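Local atomic coordinates of acyltransferase (Streptococcus pneumoniae, PDB entry 5UG1), a protein that probably transfers acetyl groups onto peptidoglycan of the pneumococcal cell wall as the catalytic domain of the O-acetyltransferase OatA. Residues G10-A14 and A61-N65; I88-P92 and A108-R113. One frame throughout, in Å; residues are numbered along the deposited sequence.

Contact 1. Residues G10-A14 and A61-N65. With 03S (methanesulfonic acid), chain B.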
# COMPACT_ATOMS: atom_id res chain seq x y z
N GLY A 10 5.36 -0.81 -4.38
CA GLY A 10 4.76 -1.92 -3.69
C GLY A 10 5.51 -3.22 -3.66
O GLY A 10 6.51 -3.38 -4.30
N ASP A 11 4.96 -4.14 -2.89
CA ASP A 11 5.52 -5.46 -2.64
C ASP A 11 4.91 -6.56 -3.52
O ASP A 11 4.23 -6.31 -4.45
CB ASP A 11 5.45 -5.79 -1.15
CG ASP A 11 4.05 -5.90 -0.62
OD1 ASP A 11 3.12 -5.89 -1.38
OD2 ASP A 11 3.86 -6.00 0.56
N SER A 12 5.20 -7.80 -3.18
CA SER A 12 4.71 -8.93 -3.93
C SER A 12 3.20 -9.05 -3.94
O SER A 12 2.67 -9.57 -4.85
CB SER A 12 5.30 -10.21 -3.39
OG SER A 12 4.71 -10.54 -2.19
N VAL A 13 2.54 -8.58 -2.90
CA VAL A 13 1.10 -8.61 -2.87
C VAL A 13 0.53 -7.66 -3.93
O VAL A 13 -0.33 -8.02 -4.68
CB VAL A 13 0.55 -8.34 -1.47
CG1 VAL A 13 -0.95 -8.40 -1.46
CG2 VAL A 13 1.08 -9.36 -0.51
N ALA A 14 1.05 -6.45 -3.95
CA ALA A 14 0.74 -5.51 -4.99
C ALA A 14 1.13 -6.06 -6.38
O ALA A 14 0.37 -5.93 -7.31
CB ALA A 14 1.40 -4.19 -4.74
N ALA A 61 2.51 0.48 -0.91
CA ALA A 61 1.79 -0.79 -0.75
C ALA A 61 2.77 -1.86 -0.27
O ALA A 61 3.18 -2.76 -1.01
CB ALA A 61 1.10 -1.18 -2.07
N THR A 62 3.14 -1.75 1.01
CA THR A 62 4.13 -2.61 1.64
C THR A 62 3.69 -2.89 3.07
O THR A 62 2.73 -2.30 3.58
CB THR A 62 5.52 -1.95 1.69
OG1 THR A 62 5.44 -0.75 2.47
CG2 THR A 62 6.06 -1.61 0.29
N GLY A 63 4.44 -3.70 3.77
CA GLY A 63 4.23 -3.86 5.18
C GLY A 63 4.23 -5.27 5.70
O GLY A 63 4.50 -5.49 6.83
N VAL A 64 3.94 -6.22 4.85
CA VAL A 64 3.93 -7.60 5.24
C VAL A 64 5.32 -8.22 5.25
O VAL A 64 5.57 -9.07 6.01
CB VAL A 64 2.93 -8.42 4.40
CG1 VAL A 64 3.53 -8.82 3.08
CG2 VAL A 64 2.39 -9.60 5.15
N ASN A 65 6.23 -7.76 4.42
CA ASN A 65 7.61 -8.24 4.45
C ASN A 65 8.42 -7.51 5.53
O ASN A 65 8.45 -6.35 5.54
CB ASN A 65 8.28 -7.97 3.11
CG ASN A 65 7.91 -8.95 2.04
OD1 ASN A 65 7.48 -10.05 2.31
ND2 ASN A 65 8.08 -8.54 0.81
S10 03S B . 5.41 -10.60 -0.85
O11 03S B . 4.34 -10.97 0.10
O12 03S B . 5.90 -9.24 -0.53
C13 03S B . 6.67 -11.68 -0.73
O HOH W 1 6.00 -5.57 2.36
O HOH W 2 1.71 -5.91 2.52
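Asp11 and Ala61 meet where two neighbouring parallel strands end: Asp11 N donates to Ala61 O at 2.9 Å, with an N-H...O angle of 144°. Asp11 chi1 of 64° places CG between the backbone N and the carbonyl carbon, and from there OD1 turns back to cap the following helix through weak bonds from Val13 N and Ala14 N. OD2 faces the 61-65 loop and accepts from two waters. One, 2.8 Å from Asp11 OD2, also takes the N-H groups of Gly63 and Asn65; the other, 2.9 Å from the same OD2, takes that of Val64. The carboxylate thus holds three loop amides through solvent.

Ser12 OG is covalently joined to S10 of the methylsulfonyl group and hydrogen-bonds to His145. O12 of the adduct accepts from Ser12 N at 3.1 Å and from Asn65 ND2 at 2.7 Å, the latter bond weak, its N-H...O angle only 117°. Val13 CG2 and Val64 CG1 both approach O11, Val64 CG1 to 3.8 Å. A modified serine at a helix start, with backbone and asparagine amides donating to one adduct oxygen, is consistent with the nucleophile and oxyanion hole of a Ser-His-Asp site of the SGNH-hydrolase type, here in an acyltransferase.

Contact 2. Residues I88-P92 and A108-R113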
# COMPACT_ATOMS: atom_id res chain seq x y z
N ILE A 88 -0.71 7.64 0.09
CA ILE A 88 -1.69 6.63 0.47
C ILE A 88 -0.95 5.43 1.05
O ILE A 88 0.00 4.93 0.44
CB ILE A 88 -2.55 6.24 -0.74
CG1 ILE A 88 -3.42 7.43 -1.11
CG2 ILE A 88 -3.38 5.01 -0.46
CD1 ILE A 88 -4.22 7.18 -2.28
N LEU A 89 -1.38 4.97 2.22
CA LEU A 89 -0.76 3.83 2.90
C LEU A 89 -1.67 2.62 2.77
O LEU A 89 -2.84 2.67 3.18
CB LEU A 89 -0.49 4.16 4.37
CG LEU A 89 0.26 5.47 4.63
CD1 LEU A 89 0.33 5.75 6.13
CD2 LEU A 89 1.65 5.46 4.01
N VAL A 90 -1.15 1.52 2.22
CA VAL A 90 -1.90 0.28 2.07
C VAL A 90 -1.52 -0.65 3.22
O VAL A 90 -0.37 -1.12 3.30
CB VAL A 90 -1.65 -0.38 0.71
CG1 VAL A 90 -2.79 -1.34 0.38
CG2 VAL A 90 -1.51 0.67 -0.38
N THR A 91 -2.47 -0.93 4.11
CA THR A 91 -2.18 -1.73 5.29
C THR A 91 -1.88 -3.17 4.89
O THR A 91 -2.44 -3.68 3.91
CB THR A 91 -3.34 -1.70 6.29
OG1 THR A 91 -4.55 -2.10 5.64
CG2 THR A 91 -3.50 -0.29 6.94
N PRO A 92 -0.99 -3.85 5.60
CA PRO A 92 -0.64 -5.22 5.24
C PRO A 92 -1.59 -6.22 5.88
O PRO A 92 -2.25 -5.94 6.88
CB PRO A 92 0.78 -5.38 5.81
CG PRO A 92 0.79 -4.47 6.98
CD PRO A 92 -0.14 -3.33 6.69
N ALA A 108 1.19 -3.23 12.91
CA ALA A 108 1.63 -2.32 11.84
C ALA A 108 0.43 -1.70 11.14
O ALA A 108 0.36 -0.48 10.95
CB ALA A 108 2.51 -3.06 10.84
N ALA A 109 -0.55 -2.53 10.77
CA ALA A 109 -1.77 -2.00 10.18
C ALA A 109 -2.40 -0.96 11.09
O ALA A 109 -2.81 0.11 10.62
CB ALA A 109 -2.75 -3.15 9.90
N ALA A 110 -2.48 -1.25 12.39
CA ALA A 110 -3.11 -0.30 13.32
C ALA A 110 -2.35 1.02 13.36
O ALA A 110 -2.96 2.09 13.37
CB ALA A 110 -3.20 -0.91 14.72
N TYR A 111 -1.02 0.95 13.41
CA TYR A 111 -0.20 2.16 13.47
C TYR A 111 -0.32 2.99 12.20
O TYR A 111 -0.34 4.23 12.27
CB TYR A 111 1.26 1.77 13.72
CG TYR A 111 2.13 2.94 14.09
CD1 TYR A 111 1.91 3.64 15.27
CD2 TYR A 111 3.17 3.34 13.27
CE1 TYR A 111 2.69 4.71 15.62
CE2 TYR A 111 3.97 4.42 13.61
CZ TYR A 111 3.72 5.10 14.80
OH TYR A 111 4.49 6.17 15.17
N MET A 112 -0.38 2.34 11.03
CA MET A 112 -0.61 3.05 9.77
C MET A 112 -1.96 3.75 9.78
O MET A 112 -2.09 4.88 9.29
CB MET A 112 -0.54 2.08 8.59
CG MET A 112 0.81 1.37 8.43
SD MET A 112 0.72 -0.03 7.30
CE MET A 112 0.44 0.87 5.76
N ARG A 113 -3.00 3.10 10.32
CA ARG A 113 -4.28 3.78 10.49
C ARG A 113 -4.12 5.03 11.34
O ARG A 113 -4.74 6.06 11.05
CB ARG A 113 -5.30 2.83 11.11
CG ARG A 113 -5.69 1.66 10.19
CD ARG A 113 -6.69 0.72 10.85
NE ARG A 113 -6.82 -0.50 10.06
CZ ARG A 113 -6.46 -1.72 10.46
NH1 ARG A 113 -5.99 -1.92 11.69
NH2 ARG A 113 -6.60 -2.75 9.64
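Met112 reaches from helix 102-118 to the end of strand 86-90, within the beta-alpha-beta unit that continues into strand 122-125. Its CG lies anti to the carbonyl carbon, which sends the chain toward the strand, and a bend at chi3 (68°) turns the terminal methyl along the 89-91 backbone. There Met112 CE lies 3.7 Å from Leu89 CB and 3.3 Å from Val90 O. Met112 SD stands 3.5 Å from Pro92 CD of the proline ring.

One helical turn earlier, the small Ala109 lets the chain after the strand come close: the CA atoms of Thr91 and Ala109 are 4.9 Å apart. Ala109 CB fits against both Thr91 CB, at 3.9 Å, and Pro92 CD, at 4.1 Å. No hydrogen bond crosses between the segments, so the joint rests on apolar packing.

Polar restraints come from the next shell. Thr91 OG1 bonds to Asp126 and to Asn128 N, while Arg113 NE forms a salt bridge with Asp126; this shared aspartate ties the strand end and the helix to the chain just beyond strand 122-125. Trp74 of helix 70-80 packs on both Leu89 and Met112. With its hydroxyl committed to those partners, Thr91 turns its methyl to the helix, where CG2 lies 3.8 Å from Ala109 O.

Both contacts are largely buried, and their centres lie 11 Å apart at the ends of adjacent strands of one parallel sheet. Contact 1 joins the ends of strands 6-10 and 57-61 and is largely polar, bridged by waters and by an adduct bonded covalently to Ser12 alone; contact 2 seats helix 102-118 on the end of strand 86-90 without any hydrogen bond between its segments. They share no element, yet they touch: Ala61 CB packs on Val90 CG2 at 3.6 Å, and Pro92 CB reaches Val64 N at 3.4 Å. Pro92 therefore lies between the pocket loop and the helix, though the nearest atoms of its side chain and the methylsulfonyl group are about 9 Å apart.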